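Local coordinates for protein L-ornithine 5-monooxygenase (Pseudomonas aeruginosa, PDB 3S5W) that hydroxylates the side-chain nitrogen of L-ornithine with FAD, NADPH and oxygen, the first step toward the hydroxamate groups of the siderophore pyoverdin, at residues F38-I43 and Y70-N75; L64-D69 and G147-R152. All blocks are in the same frame, centred on the assembly; numbering follows the deposited sequence.

Interaction 1. Residues F38-I43 and Y70-N75. With FAD (flavin-adenine dinucleotide), chain C.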
ATOM      1  N   PHE A  38       9.167  -6.601  -4.196  1.00 22.78           N
ATOM      2  CA  PHE A  38       9.837  -5.687  -5.108  1.00 23.15           C
ATOM      3  C   PHE A  38       8.819  -4.641  -5.576  1.00 23.42           C
ATOM      4  O   PHE A  38       8.675  -4.380  -6.774  1.00 24.51           O
ATOM      5  CB  PHE A  38      10.478  -6.426  -6.303  1.00 22.65           C
ATOM      6  CG  PHE A  38      11.632  -5.666  -6.936  1.00 22.40           C
ATOM      7  CD1 PHE A  38      12.569  -4.998  -6.126  1.00 25.15           C
ATOM      8  CD2 PHE A  38      11.787  -5.618  -8.319  1.00 22.64           C
ATOM      9  CE1 PHE A  38      13.649  -4.315  -6.675  1.00 24.75           C
ATOM     10  CE2 PHE A  38      12.874  -4.929  -8.897  1.00 22.36           C
ATOM     11  CZ  PHE A  38      13.800  -4.267  -8.062  1.00 23.49           C
ATOM     12  N   GLY A  39       8.088  -4.083  -4.614  1.00 23.53           N
ATOM     13  CA  GLY A  39       7.257  -2.895  -4.869  1.00 23.16           C
ATOM     14  C   GLY A  39       8.114  -1.632  -4.757  1.00 22.58           C
ATOM     15  O   GLY A  39       9.353  -1.707  -4.613  1.00 22.51           O
ATOM     16  N   PRO A  40       7.464  -0.447  -4.780  1.00 22.30           N
ATOM     17  CA  PRO A  40       8.185   0.816  -4.734  1.00 21.81           C
ATOM     18  C   PRO A  40       9.259   0.916  -3.654  1.00 21.86           C
ATOM     19  O   PRO A  40      10.328   1.440  -3.929  1.00 22.12           O
ATOM     20  CB  PRO A  40       7.067   1.861  -4.511  1.00 22.65           C
ATOM     21  CG  PRO A  40       5.853   1.242  -5.204  1.00 22.01           C
ATOM     22  CD  PRO A  40       6.030  -0.276  -5.097  1.00 22.53           C
ATOM     23  N   SER A  41       9.003   0.405  -2.444  1.00 22.16           N
ATOM     24  CA  SER A  41      10.012   0.525  -1.384  1.00 22.73           C
ATOM     25  C   SER A  41      11.334  -0.142  -1.796  1.00 23.30           C
ATOM     26  O   SER A  41      12.407   0.429  -1.648  1.00 22.84           O
ATOM     27  CB  SER A  41       9.512  -0.076  -0.068  1.00 22.83           C
ATOM     28  OG  SER A  41       8.574   0.790   0.525  1.00 24.96           O
ATOM     29  N   ASN A  42      11.244  -1.372  -2.279  1.00 22.97           N
ATOM     30  CA  ASN A  42      12.458  -2.096  -2.604  1.00 23.50           C
ATOM     31  C   ASN A  42      13.023  -1.755  -3.969  1.00 23.25           C
ATOM     32  O   ASN A  42      14.223  -1.861  -4.165  1.00 24.63           O
ATOM     33  CB  ASN A  42      12.283  -3.596  -2.389  1.00 24.05           C
ATOM     34  CG  ASN A  42      12.373  -3.982  -0.905  1.00 25.28           C
ATOM     35  OD1 ASN A  42      12.785  -3.184  -0.053  1.00 26.96           O
ATOM     36  ND2 ASN A  42      12.022  -5.218  -0.608  1.00 26.97           N
ATOM     37  N   ILE A  43      12.179  -1.307  -4.894  1.00 23.09           N
ATOM     38  CA  ILE A  43      12.693  -0.782  -6.170  1.00 22.96           C
ATOM     39  C   ILE A  43      13.531   0.474  -5.862  1.00 22.90           C
ATOM     40  O   ILE A  43      14.642   0.620  -6.363  1.00 22.45           O
ATOM     41  CB  ILE A  43      11.556  -0.446  -7.183  1.00 22.29           C
ATOM     42  CG1 ILE A  43      10.723  -1.686  -7.522  1.00 24.26           C
ATOM     43  CG2 ILE A  43      12.151   0.100  -8.445  1.00 23.02           C
ATOM     44  CD1 ILE A  43       9.373  -1.431  -8.230  1.00 20.82           C
ATOM     45  N   TYR A  70       4.464  -8.394 -12.412  1.00 27.01           N
ATOM     46  CA  TYR A  70       4.326  -7.292 -11.430  1.00 26.85           C
ATOM     47  C   TYR A  70       3.348  -6.187 -11.852  1.00 25.41           C
ATOM     48  O   TYR A  70       3.457  -5.621 -12.941  1.00 23.94           O
ATOM     49  CB  TYR A  70       5.686  -6.662 -11.093  1.00 26.48           C
ATOM     50  CG  TYR A  70       5.488  -5.500 -10.139  1.00 27.82           C
ATOM     51  CD1 TYR A  70       5.407  -4.188 -10.617  1.00 27.00           C
ATOM     52  CD2 TYR A  70       5.285  -5.726  -8.763  1.00 24.91           C
ATOM     53  CE1 TYR A  70       5.172  -3.126  -9.752  1.00 27.53           C
ATOM     54  CE2 TYR A  70       5.068  -4.660  -7.882  1.00 23.54           C
ATOM     55  CZ  TYR A  70       4.990  -3.369  -8.391  1.00 26.60           C
ATOM     56  OH  TYR A  70       4.744  -2.340  -7.522  1.00 23.89           O
ATOM     57  N   ARG A  71       2.397  -5.886 -10.970  1.00 25.60           N
ATOM     58  CA  ARG A  71       1.569  -4.689 -11.100  1.00 26.08           C
ATOM     59  C   ARG A  71       1.492  -4.004  -9.735  1.00 25.02           C
ATOM     60  O   ARG A  71       1.553  -4.656  -8.696  1.00 25.04           O
ATOM     61  CB  ARG A  71       0.165  -5.023 -11.607  1.00 26.47           C
ATOM     62  CG  ARG A  71       0.109  -5.595 -13.043  1.00 32.28           C
ATOM     63  CD  ARG A  71      -1.335  -5.715 -13.546  1.00 39.34           C
ATOM     64  NE  ARG A  71      -2.069  -6.732 -12.789  1.00 45.21           N
ATOM     65  CZ  ARG A  71      -3.393  -6.747 -12.615  1.00 46.97           C
ATOM     66  NH1 ARG A  71      -4.162  -5.799 -13.132  1.00 50.83           N
ATOM     67  NH2 ARG A  71      -3.948  -7.706 -11.910  1.00 47.63           N
ATOM     68  N   TRP A  72       1.390  -2.679  -9.761  1.00 24.37           N
ATOM     69  CA  TRP A  72       1.302  -1.873  -8.539  1.00 23.30           C
ATOM     70  C   TRP A  72      -0.180  -1.802  -8.166  1.00 23.94           C
ATOM     71  O   TRP A  72      -0.924  -1.018  -8.759  1.00 21.71           O
ATOM     72  CB  TRP A  72       1.900  -0.491  -8.814  1.00 23.43           C
ATOM     73  CG  TRP A  72       1.871   0.474  -7.630  1.00 24.17           C
ATOM     74  CD1 TRP A  72       2.364   0.255  -6.370  1.00 25.31           C
ATOM     75  CD2 TRP A  72       1.356   1.820  -7.636  1.00 22.90           C
ATOM     76  NE1 TRP A  72       2.153   1.379  -5.574  1.00 23.69           N
ATOM     77  CE2 TRP A  72       1.540   2.347  -6.331  1.00 24.26           C
ATOM     78  CE3 TRP A  72       0.734   2.617  -8.611  1.00 22.84           C
ATOM     79  CZ2 TRP A  72       1.139   3.644  -5.981  1.00 21.66           C
ATOM     80  CZ3 TRP A  72       0.315   3.903  -8.261  1.00 22.85           C
ATOM     81  CH2 TRP A  72       0.532   4.411  -6.965  1.00 22.68           C
ATOM     82  N   HIS A  73      -0.602  -2.649  -7.214  1.00 23.13           N
ATOM     83  CA  HIS A  73      -2.017  -2.785  -6.801  1.00 23.82           C
ATOM     84  C   HIS A  73      -2.911  -2.936  -8.011  1.00 23.78           C
ATOM     85  O   HIS A  73      -3.877  -2.156  -8.216  1.00 23.36           O
ATOM     86  CB  HIS A  73      -2.458  -1.581  -5.918  1.00 23.56           C
ATOM     87  CG  HIS A  73      -1.472  -1.266  -4.847  1.00 24.75           C
ATOM     88  ND1 HIS A  73      -1.226  -2.127  -3.802  1.00 29.17           N
ATOM     89  CD2 HIS A  73      -0.634  -0.218  -4.678  1.00 26.84           C
ATOM     90  CE1 HIS A  73      -0.273  -1.626  -3.036  1.00 29.60           C
ATOM     91  NE2 HIS A  73       0.108  -0.471  -3.548  1.00 27.93           N
ATOM     92  N   GLY A  74      -2.583  -3.933  -8.839  1.00 23.93           N
ATOM     93  CA  GLY A  74      -3.115  -3.961 -10.199  1.00 23.98           C
ATOM     94  C   GLY A  74      -4.609  -4.136 -10.241  1.00 24.08           C
ATOM     95  O   GLY A  74      -5.267  -3.636 -11.158  1.00 22.81           O
ATOM     96  N   ASN A  75      -5.166  -4.828  -9.242  1.00 22.85           N
ATOM     97  CA  ASN A  75      -6.624  -5.021  -9.216  1.00 24.66           C
ATOM     98  C   ASN A  75      -7.429  -3.789  -8.735  1.00 23.85           C
ATOM     99  O   ASN A  75      -8.663  -3.823  -8.684  1.00 24.20           O
ATOM    100  CB  ASN A  75      -7.018  -6.327  -8.500  1.00 25.20           C
ATOM    101  CG  ASN A  75      -6.636  -7.567  -9.322  1.00 28.95           C
ATOM    102  OD1 ASN A  75      -6.686  -7.527 -10.550  1.00 32.63           O
ATOM    103  ND2 ASN A  75      -6.244  -8.640  -8.662  1.00 29.65           N
TER
HETATM  104  PA  FAD C 450       3.787  -2.583  -1.952  1.00 23.63           P
HETATM  105  O1A FAD C 450       2.522  -3.024  -1.317  1.00 19.77           O
HETATM  106  O2A FAD C 450       3.624  -1.635  -3.153  1.00 19.53           O
HETATM  107  O5B FAD C 450       4.628  -3.877  -2.459  1.00 23.66           O
HETATM  108  C5B FAD C 450       4.742  -4.999  -1.615  1.00 21.39           C
HETATM  109  C4B FAD C 450       5.188  -6.124  -2.533  1.00 23.22           C
HETATM  110  O4B FAD C 450       5.449  -7.242  -1.729  1.00 26.67           O
HETATM  111  C3B FAD C 450       4.064  -6.524  -3.483  1.00 23.62           C
HETATM  112  O3B FAD C 450       4.499  -6.399  -4.822  1.00 24.22           O
HETATM  113  C2B FAD C 450       3.747  -7.979  -3.113  1.00 24.49           C
HETATM  114  O2B FAD C 450       3.560  -8.802  -4.259  1.00 27.34           O
HETATM  115  C1B FAD C 450       5.001  -8.403  -2.411  1.00 25.52           C
HETATM  116  N9A FAD C 450       4.835  -9.403  -1.360  1.00 27.25           N
HETATM  117  C8A FAD C 450       3.963  -9.377  -0.277  1.00 30.44           C
HETATM  118  N7A FAD C 450       4.220 -10.484   0.483  1.00 29.15           N
HETATM  119  C5A FAD C 450       5.243 -11.168  -0.096  1.00 28.77           C
HETATM  120  C6A FAD C 450       5.897 -12.349   0.254  1.00 30.58           C
HETATM  121  N6A FAD C 450       5.714 -12.897   1.466  1.00 28.73           N
HETATM  122  N1A FAD C 450       6.922 -12.804  -0.573  1.00 28.54           N
HETATM  123  C2A FAD C 450       7.318 -12.123  -1.706  1.00 27.82           C
HETATM  124  N3A FAD C 450       6.668 -10.944  -2.057  1.00 25.41           N
HETATM  125  C4A FAD C 450       5.647 -10.488  -1.255  1.00 28.24           C
HETATM  126  N1  FAD C 450       0.857   5.978  -1.985  1.00 22.48           N
HETATM  127  C2  FAD C 450       1.119   7.237  -2.510  1.00 25.26           C
HETATM  128  O2  FAD C 450       2.063   7.892  -2.098  1.00 23.60           O
HETATM  129  N3  FAD C 450       0.320   7.768  -3.500  1.00 25.57           N
HETATM  130  C4  FAD C 450      -0.746   7.067  -4.008  1.00 28.10           C
HETATM  131  O4  FAD C 450      -1.411   7.566  -4.932  1.00 26.10           O
HETATM  132  C4X FAD C 450      -1.030   5.797  -3.471  1.00 25.20           C
HETATM  133  N5  FAD C 450      -2.112   5.070  -3.947  1.00 26.11           N
HETATM  134  C5X FAD C 450      -2.398   3.826  -3.410  1.00 27.52           C
HETATM  135  C6  FAD C 450      -3.495   3.103  -3.900  1.00 29.83           C
HETATM  136  C7  FAD C 450      -3.808   1.854  -3.382  1.00 29.86           C
HETATM  137  C7M FAD C 450      -5.009   1.141  -3.951  1.00 32.40           C
HETATM  138  C8  FAD C 450      -3.036   1.336  -2.349  1.00 28.19           C
HETATM  139  C8M FAD C 450      -3.313  -0.010  -1.743  1.00 31.03           C
HETATM  140  C9  FAD C 450      -1.944   2.042  -1.855  1.00 26.97           C
HETATM  141  C9A FAD C 450      -1.596   3.290  -2.390  1.00 26.84           C
HETATM  142  N10 FAD C 450      -0.504   4.018  -1.905  1.00 23.80           N
HETATM  143  C10 FAD C 450      -0.240   5.276  -2.437  1.00 24.18           C
HETATM  144  C1' FAD C 450       0.351   3.526  -0.779  1.00 23.37           C
HETATM  145  C2' FAD C 450       1.294   2.364  -1.153  1.00 23.22           C
HETATM  146  O2' FAD C 450       1.486   1.670   0.085  1.00 24.65           O
HETATM  147  C3' FAD C 450       2.617   2.918  -1.659  1.00 24.06           C
HETATM  148  O3' FAD C 450       2.439   3.773  -2.807  1.00 23.72           O
HETATM  149  C4' FAD C 450       3.586   1.786  -2.088  1.00 22.97           C
HETATM  150  O4' FAD C 450       2.897   0.876  -2.937  1.00 23.37           O
HETATM  151  C5' FAD C 450       4.295   1.063  -0.913  1.00 23.29           C
HETATM  152  O5' FAD C 450       5.379   0.340  -1.465  1.00 26.29           O
HETATM  153  P   FAD C 450       5.951  -1.028  -0.815  1.00 24.11           P
HETATM  154  O1P FAD C 450       6.971  -1.537  -1.804  1.00 22.80           O
HETATM  155  O2P FAD C 450       6.417  -0.690   0.575  1.00 20.51           O
HETATM  156  O3P FAD C 450       4.672  -1.980  -0.767  1.00 21.18           O
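The FAD ribityl hydroxyl O4' sits between two rings of 70-75, with Pro40 of 38-43 closing in beside them. Trp72 NE1 donates to FAD O4' over 2.8 Å, the oxygen lying at the indole edge near the ring plane and the N-H pointing well at it (156°). His73 NE2 makes a second, longer bond of 3.2 Å to the same FAD O4', in which either atom could be the donor. The imidazole is spread over the flavin methyl C8M, which lies 3.6 Å above the centre of its face, while its CD2 edge rests on one face of Trp72. Pro40 meets the indole roughly at a right angle, its CG 3.7 Å from Trp72 NE1, and its CD touches Tyr70 OH at 3.4 Å. Tyr70 reaches in because its CG is anti to the backbone N (chi1 177°); Phe38 O lies over one face of the phenol and FAD O3B at its edge. The segments meet through van der Waals contacts of two aromatic rings, a proline and a glycine, and FAD supplies the polar bridge between them. One residue on from Pro40, Ser41 N donates to FAD O1P at 2.9 Å and Ser41 OG to FAD O2P at 2.6 Å. Gly39, at the N-cap, has no side chain to obstruct FAD O5B, and its C lies 3.2 Å from FAD O1P. This is the glycine-rich turn of a Rossmann-type dinucleotide fold, with phosphate at the start of helix 40-56, where the helix dipole would favour negative charge. Around it, helix 126-137 backs Trp72 through Phe129 and Leu133, and its Asn130 accepts from Trp72 N. Helix 432-447 packs Leu432 on Pro40 and brings Arg435 to Ser41 OG.

Interaction 2. Residues L64-D69 and G147-R152. With FAD (flavin-adenine dinucleotide), chain C.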
ATOM      1  N   LEU A  64      12.709 -10.610  -3.928  1.00 26.10           N
ATOM      2  CA  LEU A  64      11.722 -11.623  -4.293  1.00 27.31           C
ATOM      3  C   LEU A  64      10.311 -11.066  -4.232  1.00 27.10           C
ATOM      4  O   LEU A  64       9.947 -10.429  -3.237  1.00 28.24           O
ATOM      5  CB  LEU A  64      11.818 -12.842  -3.351  1.00 27.74           C
ATOM      6  CG  LEU A  64      13.189 -13.475  -3.043  1.00 31.88           C
ATOM      7  CD1 LEU A  64      13.000 -14.801  -2.283  1.00 33.79           C
ATOM      8  CD2 LEU A  64      14.076 -13.663  -4.255  1.00 34.22           C
ATOM      9  N   ASP A  65       9.528 -11.269  -5.284  1.00 26.20           N
ATOM     10  CA  ASP A  65       8.154 -10.825  -5.261  1.00 26.21           C
ATOM     11  C   ASP A  65       7.237 -11.943  -5.677  1.00 25.20           C
ATOM     12  O   ASP A  65       7.461 -12.595  -6.693  1.00 25.29           O
ATOM     13  CB  ASP A  65       7.930  -9.586  -6.154  1.00 25.58           C
ATOM     14  CG  ASP A  65       6.659  -8.816  -5.775  1.00 26.24           C
ATOM     15  OD1 ASP A  65       5.535  -9.297  -6.070  1.00 25.94           O
ATOM     16  OD2 ASP A  65       6.777  -7.730  -5.161  1.00 26.15           O
ATOM     17  N   LYS A  66       6.188 -12.119  -4.900  1.00 24.69           N
ATOM     18  CA  LYS A  66       5.210 -13.164  -5.147  1.00 25.83           C
ATOM     19  C   LYS A  66       4.426 -12.999  -6.446  1.00 25.98           C
ATOM     20  O   LYS A  66       3.887 -13.977  -6.950  1.00 25.29           O
ATOM     21  CB  LYS A  66       4.289 -13.376  -3.944  1.00 25.60           C
ATOM     22  CG  LYS A  66       3.315 -12.248  -3.652  1.00 28.42           C
ATOM     23  CD  LYS A  66       2.471 -12.569  -2.405  1.00 31.08           C
ATOM     24  CE  LYS A  66       1.412 -11.494  -2.185  1.00 34.70           C
ATOM     25  NZ  LYS A  66       0.552 -11.837  -1.011  1.00 32.66           N
ATOM     26  N   GLN A  67       4.338 -11.776  -6.981  1.00 25.07           N
ATOM     27  CA  GLN A  67       3.585 -11.588  -8.241  1.00 25.20           C
ATOM     28  C   GLN A  67       4.376 -12.173  -9.402  1.00 26.08           C
ATOM     29  O   GLN A  67       5.587 -11.931  -9.507  1.00 25.18           O
ATOM     30  CB  GLN A  67       3.310 -10.109  -8.527  1.00 24.89           C
ATOM     31  CG  GLN A  67       2.497  -9.400  -7.441  1.00 25.32           C
ATOM     32  CD  GLN A  67       2.144  -7.980  -7.886  1.00 26.23           C
ATOM     33  OE1 GLN A  67       1.526  -7.791  -8.933  1.00 25.02           O
ATOM     34  NE2 GLN A  67       2.585  -6.996  -7.134  1.00 26.47           N
ATOM     35  N   GLY A  68       3.687 -12.932 -10.258  1.00 27.75           N
ATOM     36  CA  GLY A  68       4.318 -13.542 -11.443  1.00 29.02           C
ATOM     37  C   GLY A  68       4.581 -12.500 -12.508  1.00 29.94           C
ATOM     38  O   GLY A  68       5.579 -12.560 -13.238  1.00 29.41           O
ATOM     39  N   ASP A  69       3.670 -11.538 -12.591  1.00 29.56           N
ATOM     40  CA  ASP A  69       3.755 -10.447 -13.535  1.00 30.23           C
ATOM     41  C   ASP A  69       3.438  -9.197 -12.708  1.00 29.37           C
ATOM     42  O   ASP A  69       2.291  -9.017 -12.302  1.00 27.66           O
ATOM     43  CB  ASP A  69       2.684 -10.635 -14.620  1.00 31.52           C
ATOM     44  CG  ASP A  69       2.738  -9.556 -15.681  1.00 36.60           C
ATOM     45  OD1 ASP A  69       3.798  -8.914 -15.871  1.00 40.09           O
ATOM     46  OD2 ASP A  69       1.706  -9.351 -16.338  1.00 44.17           O
ATOM     47  N   GLY A 147       7.361 -14.230  -9.080  1.00 29.97           N
ATOM     48  CA  GLY A 147       6.654 -15.477  -8.796  1.00 31.10           C
ATOM     49  C   GLY A 147       7.210 -16.277  -7.611  1.00 31.75           C
ATOM     50  O   GLY A 147       7.119 -17.502  -7.605  1.00 33.13           O
ATOM     51  N   GLU A 148       7.796 -15.597  -6.627  1.00 31.20           N
ATOM     52  CA  GLU A 148       8.357 -16.245  -5.450  1.00 31.28           C
ATOM     53  C   GLU A 148       7.798 -15.601  -4.197  1.00 31.73           C
ATOM     54  O   GLU A 148       8.061 -14.412  -3.936  1.00 31.41           O
ATOM     55  CB  GLU A 148       9.876 -16.108  -5.434  1.00 31.36           C
ATOM     56  CG  GLU A 148      10.604 -16.903  -6.527  1.00 34.93           C
ATOM     57  CD  GLU A 148      12.031 -17.249  -6.140  1.00 37.45           C
ATOM     58  OE1 GLU A 148      12.292 -17.436  -4.932  1.00 40.70           O
ATOM     59  OE2 GLU A 148      12.897 -17.326  -7.035  1.00 39.64           O
ATOM     60  N   GLU A 149       7.034 -16.383  -3.439  1.00 31.14           N
ATOM     61  CA  GLU A 149       6.497 -15.945  -2.155  1.00 31.57           C
ATOM     62  C   GLU A 149       7.429 -16.393  -1.037  1.00 31.72           C
ATOM     63  O   GLU A 149       7.691 -17.606  -0.908  1.00 30.81           O
ATOM     64  CB  GLU A 149       5.091 -16.511  -1.947  1.00 31.60           C
ATOM     65  CG  GLU A 149       4.467 -16.125  -0.603  1.00 34.70           C
ATOM     66  CD  GLU A 149       3.083 -16.689  -0.378  1.00 40.69           C
ATOM     67  OE1 GLU A 149       2.597 -17.494  -1.198  1.00 43.40           O
ATOM     68  OE2 GLU A 149       2.474 -16.337   0.652  1.00 42.74           O
ATOM     69  N   VAL A 150       7.928 -15.434  -0.250  1.00 30.02           N
ATOM     70  CA  VAL A 150       8.741 -15.755   0.912  1.00 30.27           C
ATOM     71  C   VAL A 150       7.801 -16.273   2.001  1.00 31.08           C
ATOM     72  O   VAL A 150       6.773 -15.636   2.327  1.00 28.75           O
ATOM     73  CB  VAL A 150       9.615 -14.572   1.411  1.00 30.29           C
ATOM     74  CG1 VAL A 150      10.305 -14.916   2.710  1.00 29.98           C
ATOM     75  CG2 VAL A 150      10.661 -14.209   0.386  1.00 29.65           C
ATOM     76  N   LEU A 151       8.114 -17.460   2.523  1.00 30.73           N
ATOM     77  CA  LEU A 151       7.252 -18.054   3.550  1.00 32.68           C
ATOM     78  C   LEU A 151       7.735 -17.789   4.982  1.00 33.17           C
ATOM     79  O   LEU A 151       6.932 -17.578   5.882  1.00 33.82           O
ATOM     80  CB  LEU A 151       7.083 -19.567   3.308  1.00 32.69           C
ATOM     81  CG  LEU A 151       6.640 -20.047   1.915  1.00 34.16           C
ATOM     82  CD1 LEU A 151       6.766 -21.573   1.784  1.00 37.21           C
ATOM     83  CD2 LEU A 151       5.213 -19.628   1.598  1.00 36.33           C
ATOM     84  N   ARG A 152       9.044 -17.824   5.194  1.00 34.27           N
ATOM     85  CA  ARG A 152       9.621 -17.629   6.535  1.00 35.67           C
ATOM     86  C   ARG A 152      11.118 -17.372   6.468  1.00 35.81           C
ATOM     87  O   ARG A 152      11.778 -17.719   5.494  1.00 36.31           O
ATOM     88  CB  ARG A 152       9.348 -18.838   7.461  1.00 36.26           C
ATOM     89  CG  ARG A 152      10.045 -20.115   7.036  1.00 38.87           C
ATOM     90  CD  ARG A 152       9.687 -21.330   7.948  1.00 44.50           C
ATOM     91  NE  ARG A 152      10.141 -22.568   7.303  1.00 45.59           N
ATOM     92  CZ  ARG A 152       9.442 -23.241   6.398  1.00 45.87           C
ATOM     93  NH1 ARG A 152       8.236 -22.830   6.041  1.00 46.06           N
ATOM     94  NH2 ARG A 152       9.949 -24.332   5.854  1.00 47.31           N
TER
HETATM   95  PA  FAD C 450       3.787  -2.583  -1.952  1.00 23.63           P
HETATM   96  O1A FAD C 450       2.522  -3.024  -1.317  1.00 19.77           O
HETATM   97  O2A FAD C 450       3.624  -1.635  -3.153  1.00 19.53           O
HETATM   98  O5B FAD C 450       4.628  -3.877  -2.459  1.00 23.66           O
HETATM   99  C5B FAD C 450       4.742  -4.999  -1.615  1.00 21.39           C
HETATM  100  C4B FAD C 450       5.188  -6.124  -2.533  1.00 23.22           C
HETATM  101  O4B FAD C 450       5.449  -7.242  -1.729  1.00 26.67           O
HETATM  102  C3B FAD C 450       4.064  -6.524  -3.483  1.00 23.62           C
HETATM  103  O3B FAD C 450       4.499  -6.399  -4.822  1.00 24.22           O
HETATM  104  C2B FAD C 450       3.747  -7.979  -3.113  1.00 24.49           C
HETATM  105  O2B FAD C 450       3.560  -8.802  -4.259  1.00 27.34           O
HETATM  106  C1B FAD C 450       5.001  -8.403  -2.411  1.00 25.52           C
HETATM  107  N9A FAD C 450       4.835  -9.403  -1.360  1.00 27.25           N
HETATM  108  C8A FAD C 450       3.963  -9.377  -0.277  1.00 30.44           C
HETATM  109  N7A FAD C 450       4.220 -10.484   0.483  1.00 29.15           N
HETATM  110  C5A FAD C 450       5.243 -11.168  -0.096  1.00 28.77           C
HETATM  111  C6A FAD C 450       5.897 -12.349   0.254  1.00 30.58           C
HETATM  112  N6A FAD C 450       5.714 -12.897   1.466  1.00 28.73           N
HETATM  113  N1A FAD C 450       6.922 -12.804  -0.573  1.00 28.54           N
HETATM  114  C2A FAD C 450       7.318 -12.123  -1.706  1.00 27.82           C
HETATM  115  N3A FAD C 450       6.668 -10.944  -2.057  1.00 25.41           N
HETATM  116  C4A FAD C 450       5.647 -10.488  -1.255  1.00 28.24           C
HETATM  117  N1  FAD C 450       0.857   5.978  -1.985  1.00 22.48           N
HETATM  118  C2  FAD C 450       1.119   7.237  -2.510  1.00 25.26           C
HETATM  119  O2  FAD C 450       2.063   7.892  -2.098  1.00 23.60           O
HETATM  120  N3  FAD C 450       0.320   7.768  -3.500  1.00 25.57           N
HETATM  121  C4  FAD C 450      -0.746   7.067  -4.008  1.00 28.10           C
HETATM  122  O4  FAD C 450      -1.411   7.566  -4.932  1.00 26.10           O
HETATM  123  C4X FAD C 450      -1.030   5.797  -3.471  1.00 25.20           C
HETATM  124  N5  FAD C 450      -2.112   5.070  -3.947  1.00 26.11           N
HETATM  125  C5X FAD C 450      -2.398   3.826  -3.410  1.00 27.52           C
HETATM  126  C6  FAD C 450      -3.495   3.103  -3.900  1.00 29.83           C
HETATM  127  C7  FAD C 450      -3.808   1.854  -3.382  1.00 29.86           C
HETATM  128  C7M FAD C 450      -5.009   1.141  -3.951  1.00 32.40           C
HETATM  129  C8  FAD C 450      -3.036   1.336  -2.349  1.00 28.19           C
HETATM  130  C8M FAD C 450      -3.313  -0.010  -1.743  1.00 31.03           C
HETATM  131  C9  FAD C 450      -1.944   2.042  -1.855  1.00 26.97           C
HETATM  132  C9A FAD C 450      -1.596   3.290  -2.390  1.00 26.84           C
HETATM  133  N10 FAD C 450      -0.504   4.018  -1.905  1.00 23.80           N
HETATM  134  C10 FAD C 450      -0.240   5.276  -2.437  1.00 24.18           C
HETATM  135  C1' FAD C 450       0.351   3.526  -0.779  1.00 23.37           C
HETATM  136  C2' FAD C 450       1.294   2.364  -1.153  1.00 23.22           C
HETATM  137  O2' FAD C 450       1.486   1.670   0.085  1.00 24.65           O
HETATM  138  C3' FAD C 450       2.617   2.918  -1.659  1.00 24.06           C
HETATM  139  O3' FAD C 450       2.439   3.773  -2.807  1.00 23.72           O
HETATM  140  C4' FAD C 450       3.586   1.786  -2.088  1.00 22.97           C
HETATM  141  O4' FAD C 450       2.897   0.876  -2.937  1.00 23.37           O
HETATM  142  C5' FAD C 450       4.295   1.063  -0.913  1.00 23.29           C
HETATM  143  O5' FAD C 450       5.379   0.340  -1.465  1.00 26.29           O
HETATM  144  P   FAD C 450       5.951  -1.028  -0.815  1.00 24.11           P
HETATM  145  O1P FAD C 450       6.971  -1.537  -1.804  1.00 22.80           O
HETATM  146  O2P FAD C 450       6.417  -0.690   0.575  1.00 20.51           O
HETATM  147  O3P FAD C 450       4.672  -1.980  -0.767  1.00 21.18           O
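Leu64 and Val150 form the tight inner side of this contact, the leucine CD1 packing 3.6 Å from Val150 CG2 as the two side chains cross at about a right angle. Beside them Leu64 CD1 also touches Glu148 OE1, whose charge is held by Arg179 and Ser169 on the neighbouring strands. The backbones, running in roughly opposite directions, are tied by Glu148 N to Asp65 O (3.0 Å, 165°) and by Gly147 N to Gln67 O; Gly147 makes its turn with a positive phi. The outer side is looser: Lys66 CB and Glu149 CB only brush at 3.8 Å; Lys66 is exposed and Glu149 partly so, and Lys66 NZ stays 5.2 Å from Glu149 OE2, too far for a salt bridge. Lys66 CG lies between its backbone N and carbonyl carbon (chi1 69°), and from there the extended chain runs flat along one face of the adenine, from C4A to C8A. Glu149 CG approaches that same face nearer the amino group. The adenine edge is read by backbone: Val150 N donates to FAD N1A at 2.8 Å, and FAD N6A donates to Val150 O at 3.1 Å. At the ribose, Asp65 spreads its carboxylate across both hydroxyls, OD1 taking FAD O2B and OD2 taking FAD O3B, each at 2.7 Å. The anti lone pair of OD1 also accepts from Gln67 N, an Asx turn that fixes the carboxylate. Gln67 OE1 accepts from Arg71 N, while Gln67 NE2 donates to FAD O3B. An acidic residue near the end of the second strand, hydrogen-bonded to both ribose hydroxyls, is the familiar Rossmann-type signature. With donors on both oxygens, Asp65 is probably ionised, and the arrangement is consistent with a pocket for an adenosine whose 2'- and 3'-hydroxyls are both free.

In the fold
Interactions 1 and 2 grip successive parts of one FAD: 38-43 with 70-75 holds the pyrophosphate, ribityl chain and flavin methyl edge, while 64-69 with 147-152 holds the adenosine. Helix 40-56 leads on to strand 61-65, and residues 64-69 run directly into 70-75, so the two contacts alternate along the chain. They meet where Phe38 N probably donates to Asp65 OD2 (2.8 Å), joining the glycine-rich turn to the ribose-binding acid. Interaction 1 is core and aromatic, its hydrogen bonds going to the cofactor rather than between the segments; interaction 2, farther from the chain centre, is partly buried, tied by direct backbone bonds, with Lys66 and Glu149 on its more open side.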